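Local structure of imidazolonepropionase (Unidentified, 2Q09) at residues G79-A82 / E83-E86; V179-E182 / Y183-D186; D317-P320 / G321-P324. The protein catalyses hydrolysis of a ring carbon-nitrogen bond in imidazolone-5-propanoate, giving N-formimidoyl-L-glutamate in the third step of histidine degradation. All coordinates share one frame; numbering follows the deposited sequence.

Contact 1 (G79-A82 / E83-E86). With DI6 (3-[(4S)-2,5-dioxoimidazolidin-4-yl]propanoic acid), chain C.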
ATOM      1  N   GLY A  79      -6.224 -19.857   3.711  1.00 22.18           N
ATOM      2  CA  GLY A  79      -5.921 -20.817   2.668  1.00 21.73           C
ATOM      3  C   GLY A  79      -4.550 -20.638   2.045  1.00 23.07           C
ATOM      4  O   GLY A  79      -3.786 -19.734   2.417  1.00 24.00           O
ATOM      5  N   SER A  80      -4.235 -21.505   1.086  1.00 23.26           N
ATOM      6  CA  SER A  80      -2.955 -21.446   0.391  1.00 24.33           C
ATOM      7  C   SER A  80      -3.125 -21.877  -1.064  1.00 24.05           C
ATOM      8  O   SER A  80      -3.769 -22.891  -1.356  1.00 23.77           O
ATOM      9  CB  SER A  80      -1.936 -22.362   1.079  1.00 26.61           C
ATOM     10  OG  SER A  80      -0.673 -22.298   0.432  1.00 29.56           O
ATOM     11  N   ARG A  81      -2.533 -21.107  -1.973  1.00 23.23           N
ATOM     12  CA  ARG A  81      -2.609 -21.407  -3.394  1.00 22.88           C
ATOM     13  C   ARG A  81      -1.314 -22.092  -3.845  1.00 23.03           C
ATOM     14  O   ARG A  81      -1.079 -22.267  -5.042  1.00 23.14           O
ATOM     15  CB  ARG A  81      -2.806 -20.107  -4.174  1.00 26.65           C
ATOM     16  CG  ARG A  81      -3.965 -19.244  -3.650  1.00 27.53           C
ATOM     17  CD  ARG A  81      -5.232 -19.448  -4.433  1.00 27.09           C
ATOM     18  NE  ARG A  81      -5.219 -18.635  -5.646  1.00 26.24           N
ATOM     19  CZ  ARG A  81      -5.442 -17.328  -5.733  1.00 30.97           C
ATOM     20  NH1 ARG A  81      -5.719 -16.619  -4.657  1.00 28.15           N
ATOM     21  NH2 ARG A  81      -5.397 -16.731  -6.925  1.00 27.42           N
ATOM     22  N   ALA A  82      -0.481 -22.478  -2.881  1.00 21.80           N
ATOM     23  CA  ALA A  82       0.801 -23.120  -3.164  1.00 22.98           C
ATOM     24  C   ALA A  82       0.675 -24.433  -3.936  1.00 25.53           C
ATOM     25  O   ALA A  82       1.391 -24.671  -4.914  1.00 23.94           O
ATOM     26  CB  ALA A  82       1.547 -23.365  -1.857  1.00 21.80           C
ATOM     27  N   GLU A  83      -0.227 -25.301  -3.485  1.00 27.16           N
ATOM     28  CA  GLU A  83      -0.415 -26.586  -4.150  1.00 28.94           C
ATOM     29  C   GLU A  83      -0.889 -26.392  -5.578  1.00 28.26           C
ATOM     30  O   GLU A  83      -0.476 -27.103  -6.493  1.00 28.29           O
ATOM     31  CB  GLU A  83      -1.410 -27.441  -3.371  1.00 32.31           C
ATOM     32  CG  GLU A  83      -0.779 -28.096  -2.161  1.00 36.62           C
ATOM     33  CD  GLU A  83      -1.786 -28.794  -1.276  1.00 40.75           C
ATOM     34  OE1 GLU A  83      -2.511 -28.095  -0.536  1.00 43.98           O
ATOM     35  OE2 GLU A  83      -1.856 -30.038  -1.323  1.00 41.13           O
ATOM     36  N   GLU A  84      -1.771 -25.420  -5.761  1.00 26.39           N
ATOM     37  CA  GLU A  84      -2.293 -25.099  -7.074  1.00 26.81           C
ATOM     38  C   GLU A  84      -1.128 -24.664  -7.968  1.00 26.40           C
ATOM     39  O   GLU A  84      -1.055 -25.047  -9.141  1.00 24.82           O
ATOM     40  CB  GLU A  84      -3.310 -23.965  -6.945  1.00 30.81           C
ATOM     41  CG  GLU A  84      -3.921 -23.505  -8.234  1.00 34.86           C
ATOM     42  CD  GLU A  84      -4.751 -22.258  -8.041  1.00 37.98           C
ATOM     43  OE1 GLU A  84      -5.595 -22.238  -7.118  1.00 35.37           O
ATOM     44  OE2 GLU A  84      -4.555 -21.300  -8.814  1.00 40.00           O
ATOM     45  N   PHE A  85      -0.233 -23.848  -7.411  1.00 24.07           N
ATOM     46  CA  PHE A  85       0.935 -23.359  -8.147  1.00 21.76           C
ATOM     47  C   PHE A  85       1.797 -24.546  -8.575  1.00 21.55           C
ATOM     48  O   PHE A  85       2.237 -24.642  -9.722  1.00 20.41           O
ATOM     49  CB  PHE A  85       1.769 -22.433  -7.259  1.00 21.38           C
ATOM     50  CG  PHE A  85       3.013 -21.909  -7.918  1.00 21.35           C
ATOM     51  CD1 PHE A  85       2.925 -21.053  -9.014  1.00 21.94           C
ATOM     52  CD2 PHE A  85       4.272 -22.261  -7.442  1.00 22.00           C
ATOM     53  CE1 PHE A  85       4.079 -20.550  -9.633  1.00 21.72           C
ATOM     54  CE2 PHE A  85       5.432 -21.769  -8.046  1.00 21.94           C
ATOM     55  CZ  PHE A  85       5.335 -20.908  -9.148  1.00 20.75           C
ATOM     56  N   GLU A  86       2.040 -25.449  -7.632  1.00 22.44           N
ATOM     57  CA  GLU A  86       2.838 -26.635  -7.899  1.00 23.63           C
ATOM     58  C   GLU A  86       2.248 -27.424  -9.073  1.00 23.60           C
ATOM     59  O   GLU A  86       2.965 -27.833  -9.985  1.00 23.47           O
ATOM     60  CB  GLU A  86       2.892 -27.514  -6.653  1.00 24.39           C
ATOM     61  CG  GLU A  86       3.606 -28.826  -6.869  1.00 26.58           C
ATOM     62  CD  GLU A  86       4.061 -29.450  -5.572  1.00 31.06           C
ATOM     63  OE1 GLU A  86       3.204 -29.940  -4.794  1.00 33.25           O
ATOM     64  OE2 GLU A  86       5.284 -29.438  -5.327  1.00 32.74           O
TER
HETATM   65  N1  DI6 C 600      -5.071  -8.296  -9.523  1.00 36.27           N
HETATM   66  C2  DI6 C 600      -4.158  -9.123  -8.971  1.00 35.80           C
HETATM   67  O2  DI6 C 600      -3.069  -9.423  -9.426  1.00 34.50           O
HETATM   68  C3  DI6 C 600      -4.773  -9.600  -7.633  1.00 35.08           C
HETATM   69  N4  DI6 C 600      -6.084  -8.913  -7.630  1.00 35.79           N
HETATM   70  C5  DI6 C 600      -6.165  -8.179  -8.758  1.00 36.84           C
HETATM   71  O5  DI6 C 600      -7.125  -7.479  -9.046  1.00 36.98           O
HETATM   72  C6  DI6 C 600      -4.912 -11.115  -7.607  1.00 33.45           C
HETATM   73  C7  DI6 C 600      -5.518 -11.633  -6.301  1.00 34.18           C
HETATM   74  C8  DI6 C 600      -5.673 -13.159  -6.219  1.00 33.76           C
HETATM   75  O9  DI6 C 600      -5.856 -13.657  -5.091  1.00 33.75           O
HETATM   76  O10 DI6 C 600      -5.614 -13.865  -7.258  1.00 34.71           O
HETATM   77  O   HOH W   1      -3.535 -24.748  -3.464  1.00 26.15           O
HETATM   78  O   HOH W   2      -2.043 -25.188  -1.152  1.00 42.42           O
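R81 and A82 begin a helix by giving their carbonyl oxygens to the amides four residues on: F85 N bonds to R81 O at 3.0 Å and E86 N to A82 O at 2.9 Å. R81 occupies the N-cap position, yet its side chain turns to the ligand instead of closing the helix end. Two waters serve the early amides: one links S80 O to E84 N, the other links S80 O to E83 N and also donates to E83 OE1. S80 OG adds a weak bond from A82 N.

The R81 chain bends at chi2 (-97°) and again at chi3, which presents the NH1 and NH2 edge of the guanidinium to the inhibitor carboxylate. The grip is bidentate and nearly straight, with R81 NH1 to DI6 O9 at 3.0 Å and R81 NH2 to DI6 O10 at 2.9 Å. R81 probably holds the substrate's carboxylate likewise. Alongside, E84 runs the same way as R81; its OE1 makes a long salt bridge of 3.9 Å to R81 NE, near the guanidinium plane. That oxygen also accepts from G103 N, while R81 NH1 is further bonded to T107, so both charged groups are positioned from outside the turn.

The loop follows strand 63-73 and opens helix 82-89; R81 and E84 lean on S106 of helix 104-113, and the F85 ring meets F293 of helix 288-293.

Contact 2 (V179-E182 / Y183-D186)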
ATOM      1  N   VAL A 179     -16.761 -11.310  -9.144  1.00 33.55           N
ATOM      2  CA  VAL A 179     -18.174 -11.615  -8.927  1.00 33.19           C
ATOM      3  C   VAL A 179     -18.268 -12.943  -8.176  1.00 32.43           C
ATOM      4  O   VAL A 179     -17.746 -13.966  -8.632  1.00 32.32           O
ATOM      5  CB  VAL A 179     -18.936 -11.741 -10.280  1.00 34.29           C
ATOM      6  CG1 VAL A 179     -20.355 -12.223 -10.048  1.00 33.27           C
ATOM      7  CG2 VAL A 179     -18.950 -10.388 -10.986  1.00 34.14           C
ATOM      8  N   PRO A 180     -18.912 -12.950  -6.999  1.00 31.88           N
ATOM      9  CA  PRO A 180     -19.010 -14.216  -6.270  1.00 31.28           C
ATOM     10  C   PRO A 180     -19.817 -15.262  -7.037  1.00 31.37           C
ATOM     11  O   PRO A 180     -20.578 -14.925  -7.945  1.00 31.63           O
ATOM     12  CB  PRO A 180     -19.664 -13.808  -4.947  1.00 30.37           C
ATOM     13  CG  PRO A 180     -20.457 -12.600  -5.301  1.00 30.30           C
ATOM     14  CD  PRO A 180     -19.528 -11.852  -6.235  1.00 30.82           C
ATOM     15  N   PRO A 181     -19.644 -16.548  -6.685  1.00 32.07           N
ATOM     16  CA  PRO A 181     -20.348 -17.664  -7.332  1.00 32.38           C
ATOM     17  C   PRO A 181     -21.862 -17.495  -7.350  1.00 33.16           C
ATOM     18  O   PRO A 181     -22.523 -17.807  -8.342  1.00 34.18           O
ATOM     19  CB  PRO A 181     -19.928 -18.866  -6.492  1.00 33.04           C
ATOM     20  CG  PRO A 181     -18.550 -18.487  -6.042  1.00 32.63           C
ATOM     21  CD  PRO A 181     -18.721 -17.042  -5.647  1.00 31.17           C
ATOM     22  N   GLU A 182     -22.403 -16.989  -6.247  1.00 32.28           N
ATOM     23  CA  GLU A 182     -23.841 -16.798  -6.113  1.00 32.95           C
ATOM     24  C   GLU A 182     -24.429 -15.797  -7.111  1.00 34.38           C
ATOM     25  O   GLU A 182     -25.632 -15.776  -7.334  1.00 33.57           O
ATOM     26  CB  GLU A 182     -24.176 -16.355  -4.682  1.00 31.34           C
ATOM     27  CG  GLU A 182     -23.760 -17.324  -3.583  1.00 28.45           C
ATOM     28  CD  GLU A 182     -22.277 -17.258  -3.241  1.00 28.23           C
ATOM     29  OE1 GLU A 182     -21.609 -16.265  -3.610  1.00 27.52           O
ATOM     30  OE2 GLU A 182     -21.781 -18.195  -2.578  1.00 26.23           O
ATOM     31  N   TYR A 183     -23.575 -14.967  -7.708  1.00 34.03           N
ATOM     32  CA  TYR A 183     -24.018 -13.963  -8.678  1.00 35.55           C
ATOM     33  C   TYR A 183     -23.430 -14.207 -10.061  1.00 37.17           C
ATOM     34  O   TYR A 183     -23.542 -13.360 -10.941  1.00 37.25           O
ATOM     35  CB  TYR A 183     -23.598 -12.564  -8.231  1.00 33.67           C
ATOM     36  CG  TYR A 183     -24.258 -12.078  -6.970  1.00 34.36           C
ATOM     37  CD1 TYR A 183     -25.394 -11.272  -7.017  1.00 35.50           C
ATOM     38  CD2 TYR A 183     -23.738 -12.414  -5.727  1.00 33.16           C
ATOM     39  CE1 TYR A 183     -25.993 -10.811  -5.850  1.00 37.08           C
ATOM     40  CE2 TYR A 183     -24.329 -11.958  -4.552  1.00 35.94           C
ATOM     41  CZ  TYR A 183     -25.454 -11.158  -4.623  1.00 36.61           C
ATOM     42  OH  TYR A 183     -26.040 -10.695  -3.469  1.00 39.74           O
ATOM     43  N   ARG A 184     -22.802 -15.363 -10.238  1.00 39.93           N
ATOM     44  CA  ARG A 184     -22.167 -15.742 -11.498  1.00 42.95           C
ATOM     45  C   ARG A 184     -22.933 -15.332 -12.757  1.00 44.49           C
ATOM     46  O   ARG A 184     -22.339 -14.855 -13.724  1.00 44.46           O
ATOM     47  CB  ARG A 184     -21.946 -17.256 -11.508  1.00 45.75           C
ATOM     48  CG  ARG A 184     -21.050 -17.765 -12.616  1.00 49.02           C
ATOM     49  CD  ARG A 184     -21.000 -19.295 -12.645  1.00 51.00           C
ATOM     50  NE  ARG A 184     -20.473 -19.897 -11.420  1.00 53.34           N
ATOM     51  CZ  ARG A 184     -21.201 -20.234 -10.358  1.00 53.57           C
ATOM     52  NH1 ARG A 184     -22.511 -20.032 -10.348  1.00 54.21           N
ATOM     53  NH2 ARG A 184     -20.617 -20.785  -9.307  1.00 52.94           N
ATOM     54  N   ASP A 185     -24.248 -15.519 -12.740  1.00 44.70           N
ATOM     55  CA  ASP A 185     -25.083 -15.190 -13.891  1.00 45.95           C
ATOM     56  C   ASP A 185     -25.805 -13.855 -13.804  1.00 45.73           C
ATOM     57  O   ASP A 185     -26.672 -13.554 -14.618  1.00 46.34           O
ATOM     58  CB  ASP A 185     -26.110 -16.302 -14.125  1.00 47.33           C
ATOM     59  CG  ASP A 185     -25.459 -17.652 -14.365  1.00 49.88           C
ATOM     60  OD1 ASP A 185     -24.330 -17.681 -14.896  1.00 51.64           O
ATOM     61  OD2 ASP A 185     -26.081 -18.681 -14.036  1.00 51.14           O
ATOM     62  N   ASP A 186     -25.451 -13.042 -12.817  1.00 43.91           N
ATOM     63  CA  ASP A 186     -26.082 -11.742 -12.675  1.00 42.86           C
ATOM     64  C   ASP A 186     -25.134 -10.775 -11.971  1.00 41.68           C
ATOM     65  O   ASP A 186     -25.401 -10.317 -10.858  1.00 40.82           O
ATOM     66  CB  ASP A 186     -27.391 -11.863 -11.893  1.00 43.40           C
ATOM     67  CG  ASP A 186     -28.285 -10.665 -12.090  1.00 44.36           C
ATOM     68  OD1 ASP A 186     -27.783  -9.624 -12.561  1.00 45.75           O
ATOM     69  OD2 ASP A 186     -29.487 -10.758 -11.770  1.00 45.02           O
TER
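P180 O accepts the amide of Y183 at 3.0 Å, a bond reaching the oxygen from above its carbonyl plane and closing a tight turn. The next step repeats it: R184 N donates to P181 O at 3.1 Å, again from well above the plane. Such i-to-i+3 bonds fit the 3-10 conformation that begins at P181.

Four side chains build on these turns. The ring of P180 crosses that of Y183 at a slant, and its CG comes to 3.3 Å from Y183 CD2, a close approach for two carbons. V179 adds its CG1 branch; with that branch anti to the backbone nitrogen (chi1 173°), it packs 3.7 Å from Y183 CB and also lies against the Y183 carbonyl. R184 folds back over the turn through its bend at chi3 (-61°). One face of its guanidinium thereby settles over the P181 backbone, whose oxygen is 3.0 Å from R184 NH1, though at an angle too poor for a hydrogen bond. R184 NH2 also touches P181 CB at 3.5 Å.

Outside partners anchor the ends. E182 OE2 forms a salt bridge with R112 of helix 104-113, Y183 OH bonds to T193, and the tyrosine ring meets W190 of helix 187-204.

Overlapping these turns is a type I beta turn from Y183 to D186, in which D186 N bonds to Y183 O at 2.7 Å. D186 then occupies the N-cap of helix 187-204, its OD1 weakly bonded to S189 N. A short 3-10 turn, a beta turn and an N-cap in succession thus connect strand 168-176, which leads to the inhibitor-binding H177, with the following helix of this TIM-barrel amidohydrolase.

Contact 3 (D317-P320 / G321-P324). With FE (Fe (III) ion), chain B; DI6 (3-[(4S)-2,5-dioxoimidazolidin-4-yl]propanoic acid), chain C.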
ATOM      1  N   ASP A 317       1.815  -5.277  -3.016  1.00 21.94           N
ATOM      2  CA  ASP A 317       0.620  -5.956  -3.519  1.00 23.13           C
ATOM      3  C   ASP A 317       0.501  -7.348  -2.898  1.00 21.83           C
ATOM      4  O   ASP A 317      -0.012  -8.271  -3.526  1.00 22.55           O
ATOM      5  CB  ASP A 317       0.648  -6.069  -5.053  1.00 23.05           C
ATOM      6  CG  ASP A 317      -0.664  -6.597  -5.630  1.00 25.07           C
ATOM      7  OD1 ASP A 317      -1.726  -6.301  -5.036  1.00 26.65           O
ATOM      8  OD2 ASP A 317      -0.642  -7.285  -6.680  1.00 22.65           O
ATOM      9  N   ILE A 318       0.972  -7.493  -1.662  1.00 21.82           N
ATOM     10  CA  ILE A 318       0.911  -8.792  -0.974  1.00 22.89           C
ATOM     11  C   ILE A 318      -0.450  -9.456  -1.153  1.00 22.61           C
ATOM     12  O   ILE A 318      -1.467  -8.906  -0.732  1.00 20.32           O
ATOM     13  CB  ILE A 318       1.145  -8.662   0.548  1.00 22.06           C
ATOM     14  CG1 ILE A 318       2.547  -8.132   0.829  1.00 24.94           C
ATOM     15  CG2 ILE A 318       0.951 -10.037   1.229  1.00 22.86           C
ATOM     16  CD1 ILE A 318       2.792  -7.834   2.307  1.00 23.90           C
ATOM     17  N   ASN A 319      -0.468 -10.629  -1.773  1.00 23.26           N
ATOM     18  CA  ASN A 319      -1.716 -11.351  -1.976  1.00 22.50           C
ATOM     19  C   ASN A 319      -1.378 -12.794  -2.330  1.00 24.07           C
ATOM     20  O   ASN A 319      -0.364 -13.071  -2.997  1.00 22.22           O
ATOM     21  CB  ASN A 319      -2.567 -10.669  -3.057  1.00 22.88           C
ATOM     22  CG  ASN A 319      -2.130 -11.016  -4.457  1.00 25.22           C
ATOM     23  OD1 ASN A 319      -2.351 -12.138  -4.937  1.00 23.42           O
ATOM     24  ND2 ASN A 319      -1.507 -10.053  -5.130  1.00 21.06           N
ATOM     25  N   PRO A 320      -2.230 -13.732  -1.887  1.00 22.89           N
ATOM     26  CA  PRO A 320      -2.043 -15.166  -2.119  1.00 23.51           C
ATOM     27  C   PRO A 320      -2.056 -15.648  -3.560  1.00 23.19           C
ATOM     28  O   PRO A 320      -1.585 -16.751  -3.846  1.00 25.61           O
ATOM     29  CB  PRO A 320      -3.166 -15.791  -1.295  1.00 21.64           C
ATOM     30  CG  PRO A 320      -4.270 -14.819  -1.490  1.00 23.35           C
ATOM     31  CD  PRO A 320      -3.559 -13.477  -1.300  1.00 21.77           C
ATOM     32  N   GLY A 321      -2.589 -14.838  -4.463  1.00 21.79           N
ATOM     33  CA  GLY A 321      -2.660 -15.271  -5.843  1.00 22.72           C
ATOM     34  C   GLY A 321      -1.568 -14.849  -6.817  1.00 24.10           C
ATOM     35  O   GLY A 321      -1.042 -15.688  -7.552  1.00 22.85           O
ATOM     36  N   THR A 322      -1.217 -13.563  -6.827  1.00 22.16           N
ATOM     37  CA  THR A 322      -0.228 -13.049  -7.772  1.00 21.55           C
ATOM     38  C   THR A 322       1.025 -12.402  -7.187  1.00 21.36           C
ATOM     39  O   THR A 322       1.920 -12.023  -7.937  1.00 20.42           O
ATOM     40  CB  THR A 322      -0.873 -12.016  -8.698  1.00 22.88           C
ATOM     41  OG1 THR A 322      -1.293 -10.899  -7.909  1.00 20.56           O
ATOM     42  CG2 THR A 322      -2.097 -12.606  -9.405  1.00 23.67           C
ATOM     43  N   ALA A 323       1.086 -12.254  -5.871  1.00 19.94           N
ATOM     44  CA  ALA A 323       2.263 -11.653  -5.254  1.00 21.91           C
ATOM     45  C   ALA A 323       2.412 -12.129  -3.813  1.00 20.72           C
ATOM     46  O   ALA A 323       2.228 -11.358  -2.881  1.00 20.78           O
ATOM     47  CB  ALA A 323       2.163 -10.128  -5.301  1.00 22.13           C
ATOM     48  N   PRO A 324       2.756 -13.412  -3.625  1.00 21.68           N
ATOM     49  CA  PRO A 324       2.933 -14.028  -2.304  1.00 21.18           C
ATOM     50  C   PRO A 324       4.254 -13.686  -1.648  1.00 21.00           C
ATOM     51  O   PRO A 324       4.873 -14.550  -1.043  1.00 19.94           O
ATOM     52  CB  PRO A 324       2.813 -15.523  -2.609  1.00 21.32           C
ATOM     53  CG  PRO A 324       3.464 -15.612  -3.962  1.00 21.50           C
ATOM     54  CD  PRO A 324       2.867 -14.427  -4.691  1.00 22.23           C
TER
HETATM   55 FE    FE B 500      -3.909  -5.836  -5.575  1.00 31.04          FE
HETATM   56  N1  DI6 C 600      -5.071  -8.296  -9.523  1.00 36.27           N
HETATM   57  C2  DI6 C 600      -4.158  -9.123  -8.971  1.00 35.80           C
HETATM   58  O2  DI6 C 600      -3.069  -9.423  -9.426  1.00 34.50           O
HETATM   59  C3  DI6 C 600      -4.773  -9.600  -7.633  1.00 35.08           C
HETATM   60  N4  DI6 C 600      -6.084  -8.913  -7.630  1.00 35.79           N
HETATM   61  C5  DI6 C 600      -6.165  -8.179  -8.758  1.00 36.84           C
HETATM   62  O5  DI6 C 600      -7.125  -7.479  -9.046  1.00 36.98           O
HETATM   63  C6  DI6 C 600      -4.912 -11.115  -7.607  1.00 33.45           C
HETATM   64  C7  DI6 C 600      -5.518 -11.633  -6.301  1.00 34.18           C
HETATM   65  C8  DI6 C 600      -5.673 -13.159  -6.219  1.00 33.76           C
HETATM   66  O9  DI6 C 600      -5.856 -13.657  -5.091  1.00 33.75           O
HETATM   67  O10 DI6 C 600      -5.614 -13.865  -7.258  1.00 34.71           O
HETATM   68  O   HOH W   3      -3.124  -7.170  -7.462  1.00 26.67           O
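The amide of N319 is gripped at both ends by T322. OD1 takes T322 N at 2.6 Å in an almost straight bond, slightly tilted from the carbonyl plane, and G321 N at 2.8 Å in a weak one. At the other end, ND2 donates to T322 OG1 at 2.9 Å, close to the amide plane, and also to D317 O, which is tilted from it. Four bonds therefore fix the rotation of the amide, whose CG sits between backbone nitrogen and carbonyl carbon (chi1 80°), folded inward over the loop. The other flat group, the D317 carboxylate, turns one oxygen to iron, D317 OD1 lying 2.3 Å from the ion. Its second oxygen, OD2, accepts at 2.6 Å from the water that is itself an iron ligand.

Along the backbone, N319 and A323 form a single antiparallel hydrogen-bonded pair, with N319 N to A323 O at 3.0 Å and a weak return bond. A323 CB packs against D317 O. H72, H74 and H242 complete the protein ligands of the metal.

T322 OG1, which accepts from N319 ND2, donates its own hydrogen bond to DI6 O2 at 2.8 Å. This buried chain of bonds makes N319 a second-shell support for a ligand-binding hydroxyl. Independently, the iron and D317 OD2 hold a water close to the inhibitor ring, consistent with a hydrolytic reaction of metal-bound water.

The three contacts are local turns in loops after strands 63-73, 168-176 and 312-314, and each leads toward a helix. Contact 3 is buried around the metal; contacts 1 and 2 lie at the surface. Contacts 1 and 3 touch, R81 NH2 lying 3.3 Å from G321 CA, and they share the inhibitor: contact 1 binds its carboxylate through a charged pair of hydrogen bonds, contact 3 its ring carbonyl through a hydroxyl. Contact 2 stands apart, its nearest atoms about 13 Å from contact 1 and about 15 Å from contact 3, and combines backbone turn bonds with proline and tyrosine packing. Helix 104-113 nevertheless borders both surface contacts, while helix 288-293 borders contacts 1 and 3.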